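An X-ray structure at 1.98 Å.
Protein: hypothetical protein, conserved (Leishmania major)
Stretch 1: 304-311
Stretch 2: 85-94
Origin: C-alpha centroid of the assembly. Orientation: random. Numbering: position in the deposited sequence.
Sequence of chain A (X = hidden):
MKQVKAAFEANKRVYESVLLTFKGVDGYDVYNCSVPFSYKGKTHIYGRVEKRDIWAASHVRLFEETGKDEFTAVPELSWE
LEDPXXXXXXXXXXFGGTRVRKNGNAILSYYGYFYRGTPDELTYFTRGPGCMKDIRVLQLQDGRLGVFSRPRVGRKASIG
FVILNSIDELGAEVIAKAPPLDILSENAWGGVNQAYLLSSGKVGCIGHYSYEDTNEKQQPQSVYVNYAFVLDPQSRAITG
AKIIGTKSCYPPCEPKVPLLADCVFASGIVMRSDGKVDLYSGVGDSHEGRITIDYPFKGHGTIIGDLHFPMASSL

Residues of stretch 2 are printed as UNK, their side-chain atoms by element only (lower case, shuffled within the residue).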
# COMPACT_ATOMS: atom_id res chain seq x y z
N ILE A 304 11.18 12.65 0.16
CA ILE A 304 11.25 13.51 -1.00
C ILE A 304 10.02 13.37 -1.88
O ILE A 304 9.67 12.27 -2.31
CB ILE A 304 12.48 13.16 -1.85
CG1 ILE A 304 13.78 13.19 -1.05
CG2 ILE A 304 12.54 14.08 -3.07
CD1 ILE A 304 14.25 14.59 -0.74
N GLY A 305 9.36 14.49 -2.17
CA GLY A 305 8.20 14.41 -3.05
C GLY A 305 6.94 14.17 -2.24
O GLY A 305 6.98 14.07 -1.02
N ASP A 306 5.84 14.08 -2.95
CA ASP A 306 4.51 13.93 -2.40
C ASP A 306 3.54 13.27 -3.37
O ASP A 306 3.84 13.01 -4.54
CB ASP A 306 4.00 15.29 -1.95
CG ASP A 306 3.74 16.29 -3.05
OD1 ASP A 306 3.23 15.94 -4.12
OD2 ASP A 306 4.04 17.49 -2.84
N LEU A 307 2.36 13.01 -2.84
CA LEU A 307 1.25 12.45 -3.62
C LEU A 307 0.19 13.51 -3.85
O LEU A 307 -1.01 13.33 -3.78
CB LEU A 307 0.68 11.22 -2.92
CG LEU A 307 1.77 10.15 -2.71
CD1 LEU A 307 1.40 9.12 -1.69
CD2 LEU A 307 2.10 9.49 -4.04
N HIS A 308 0.71 14.69 -4.20
CA HIS A 308 -0.16 15.78 -4.61
C HIS A 308 -0.15 15.85 -6.14
O HIS A 308 0.93 16.10 -6.69
CB HIS A 308 0.27 17.10 -3.99
CG HIS A 308 0.18 17.15 -2.49
ND1 HIS A 308 0.42 18.30 -1.77
CD2 HIS A 308 -0.12 16.20 -1.58
CE1 HIS A 308 0.27 18.05 -0.48
NE2 HIS A 308 -0.06 16.78 -0.34
N PHE A 309 -1.30 15.63 -6.76
CA PHE A 309 -1.38 15.52 -8.21
C PHE A 309 -1.95 16.77 -8.89
O PHE A 309 -2.99 17.28 -8.48
CB PHE A 309 -2.21 14.28 -8.63
CG PHE A 309 -1.48 12.99 -8.26
CD1 PHE A 309 -0.48 12.49 -9.07
CD2 PHE A 309 -1.78 12.32 -7.09
CE1 PHE A 309 0.21 11.34 -8.71
CE2 PHE A 309 -1.08 11.19 -6.72
CZ PHE A 309 -0.08 10.69 -7.54
N PRO A 310 -1.23 17.21 -9.92
CA PRO A 310 -1.62 18.36 -10.72
C PRO A 310 -2.84 18.02 -11.57
O PRO A 310 -3.05 16.88 -11.97
CB PRO A 310 -0.42 18.64 -11.60
CG PRO A 310 0.42 17.40 -11.62
CD PRO A 310 0.01 16.59 -10.44
N MSE A 311 -3.72 18.98 -11.86
CA MSE A 311 -4.83 18.57 -12.73
C MSE A 311 -4.48 18.78 -14.19
O MSE A 311 -3.30 18.80 -14.56
CB MSE A 311 -6.13 19.28 -12.33
CG MSE A 311 -6.04 20.78 -12.26
SE MSE A 311 -7.66 21.69 -11.72
CE MSE A 311 -6.77 22.67 -10.34
N UNK A 85 -3.63 0.96 -5.39
CA UNK A 85 -2.33 1.50 -4.99
C UNK A 85 -1.85 2.55 -5.99
O UNK A 85 -2.12 2.48 -7.19
c UNK A 85 -0.90 -0.44 -5.98
c UNK A 85 0.14 -0.20 -6.86
c UNK A 85 -1.40 -2.45 -7.20
c UNK A 85 -0.36 -2.19 -8.07
c UNK A 85 0.42 -1.06 -7.90
c UNK A 85 -1.24 0.47 -4.83
c UNK A 85 -1.68 -1.58 -6.16
o UNK A 85 -0.14 -3.08 -9.09
N UNK A 86 -1.11 3.53 -5.46
CA UNK A 86 -0.75 4.67 -6.30
C UNK A 86 0.73 5.03 -6.13
O UNK A 86 1.39 4.69 -5.17
c UNK A 86 -2.99 5.87 -6.47
c UNK A 86 -2.12 7.77 -4.33
c UNK A 86 -1.55 5.96 -6.01
c UNK A 86 -1.47 6.41 -4.54
N UNK A 87 1.18 5.76 -7.15
CA UNK A 87 2.52 6.34 -7.14
C UNK A 87 2.51 7.56 -8.05
O UNK A 87 1.65 7.66 -8.91
c UNK A 87 3.58 5.34 -7.55
N UNK A 88 3.46 8.46 -7.80
CA UNK A 88 3.69 9.59 -8.68
C UNK A 88 5.02 9.40 -9.41
O UNK A 88 6.08 9.26 -8.81
c UNK A 88 3.66 10.91 -7.93
c UNK A 88 3.84 12.19 -8.71
c UNK A 88 5.46 13.76 -7.60
n UNK A 88 5.69 14.80 -6.56
c UNK A 88 4.00 13.41 -7.77
N UNK A 89 4.91 9.37 -10.74
CA UNK A 89 6.11 9.33 -11.59
C UNK A 89 5.96 10.42 -12.64
O UNK A 89 4.94 10.54 -13.34
c UNK A 89 5.18 6.27 -10.64
c UNK A 89 6.50 6.87 -11.05
c UNK A 89 7.64 7.88 -13.00
c UNK A 89 6.38 7.94 -12.15
N UNK A 90 6.98 11.27 -12.71
CA UNK A 90 6.97 12.46 -13.56
C UNK A 90 5.66 13.23 -13.57
O UNK A 90 5.00 13.47 -14.60
c UNK A 90 7.34 12.09 -15.00
c UNK A 90 8.77 11.59 -15.05
n UNK A 90 9.01 10.54 -15.81
o UNK A 90 9.62 12.18 -14.39
N UNK A 91 5.22 13.68 -12.41
CA UNK A 91 4.07 14.58 -12.34
C UNK A 91 2.75 13.98 -12.74
O UNK A 91 1.80 14.70 -12.97
c UNK A 91 5.63 16.47 -12.54
c UNK A 91 4.40 15.84 -13.20
n UNK A 91 5.53 16.83 -11.26
o UNK A 91 6.67 16.63 -13.17
N UNK A 92 2.69 12.64 -12.77
CA UNK A 92 1.42 11.98 -13.01
C UNK A 92 1.27 10.75 -12.10
O UNK A 92 2.24 10.25 -11.51
o UNK A 92 2.46 9.00 -16.81
c UNK A 92 1.68 9.83 -16.28
c UNK A 92 1.26 11.59 -14.48
c UNK A 92 2.03 10.35 -14.90
o UNK A 92 0.65 10.22 -16.84
N UNK A 93 0.02 10.35 -12.06
CA UNK A 93 -0.41 9.19 -11.30
C UNK A 93 -0.20 7.93 -12.16
O UNK A 93 -0.59 7.90 -13.33
c UNK A 93 -2.35 8.14 -10.01
c UNK A 93 -1.87 9.31 -10.86
se UNK A 93 -4.20 8.20 -9.48
c UNK A 93 -3.76 9.14 -7.85
N UNK A 94 0.40 6.93 -11.56
CA UNK A 94 0.51 5.53 -11.88
C UNK A 94 -0.35 4.81 -10.83
O UNK A 94 0.04 4.70 -9.67
c UNK A 94 1.97 3.51 -12.15
c UNK A 94 1.93 5.02 -11.90
c UNK A 94 2.85 5.70 -12.91
c UNK A 94 2.17 6.04 -14.21

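Position 85 carries one carbon leading to a six-carbon ring that bears a single oxygen. The side chain is out of reach of stretch 1: its nearest atom, CB, is 9.6 Å from L307 CD1, and the ring is farther still. A hydroxylated six-membered ring identifies Y85.

Position 86 has four carbons, forked at the first, with one arm two carbons long. CB points toward stretch 1, and the terminal carbon of the longer arm lies 4.3 Å from CE2 of F309, an apolar contact. That beta-branched pattern is isoleucine, I86; chi1 at 56° (p) and chi2 at 173° (t) place its CD1 there.

Position 87 has a single side-chain carbon, pointing away from stretch 1. Its backbone does the work: O lies 3.7 Å from CZ of F309, near the plane of the ring, and the same O accepts a hydrogen bond from N of position 94 at 3.0 Å. One carbon alone means alanine, A87.

Position 88 shows four carbons in a row ending in nitrogen. CB points toward stretch 1 and sits 3.6 Å from CE1 of F309. Farther out, the terminal nitrogen lies 3.3 Å from O of D306 and 3.6 Å from OD1 of D306. This is the signature of lysine, K88: NZ donates a weak hydrogen bond to that O and forms a long salt bridge with OD1. The carboxylate oxygen is shared, since it also accepts a hydrogen bond from N of H308 at 2.8 Å.

Position 89 again has four carbons forked at the first, one arm two carbons long. Its CB points away, and it makes no contact with stretch 1. The branching gives I89, whose nearest approach is CD1 to F309 CE1, 7.4 Å.

Position 90 has two carbons, the second carrying one oxygen and one nitrogen. It touches nothing on stretch 1. The amide makes it asparagine, N90.

Position 91 repeats that amide pattern. Its backbone O lies 3.3 Å from CG of P310. It is N91. Both asparagines have positive phi (42° and 68°), as the central residues of a type I' turn require.

Position 92 has three carbons, the third bearing two oxygens. CB points away, but backbone C is 3.6 Å from CE1 of F309, near the ring plane. The carboxylate identifies glutamate, E92. Its N and O pair with O and N of I89 (3.1 and 2.9 Å), closing the hairpin.

Position 93 is unbranched: two carbons, selenium, then one carbon. The terminal carbon lies over one face of the F309 ring, 4.0 Å from the centroid and 30° off the normal; CA is 3.4 Å from CE1 of F309. The selenium marks selenomethionine, M93, and its CE makes a CH-pi contact.

Position 94 has four carbons, forked at the first, with one arm two carbons long. Its CB, the nearest side-chain atom, is 7.3 Å from F309 CE1, so there is no contact. It is I94.

The contact, burying 438 Å² in total, centres on F309, which has more of its surface covered by the other stretch (105 Å²) than any other residue of stretch 1. Its ring packs against both strands of the hairpin, through I86, A87 and K88 on one and E92 and M93 on the other, while K88 adds a polar tether to D306.

Stretch 2, residues 85-94: YIAKINNEMI
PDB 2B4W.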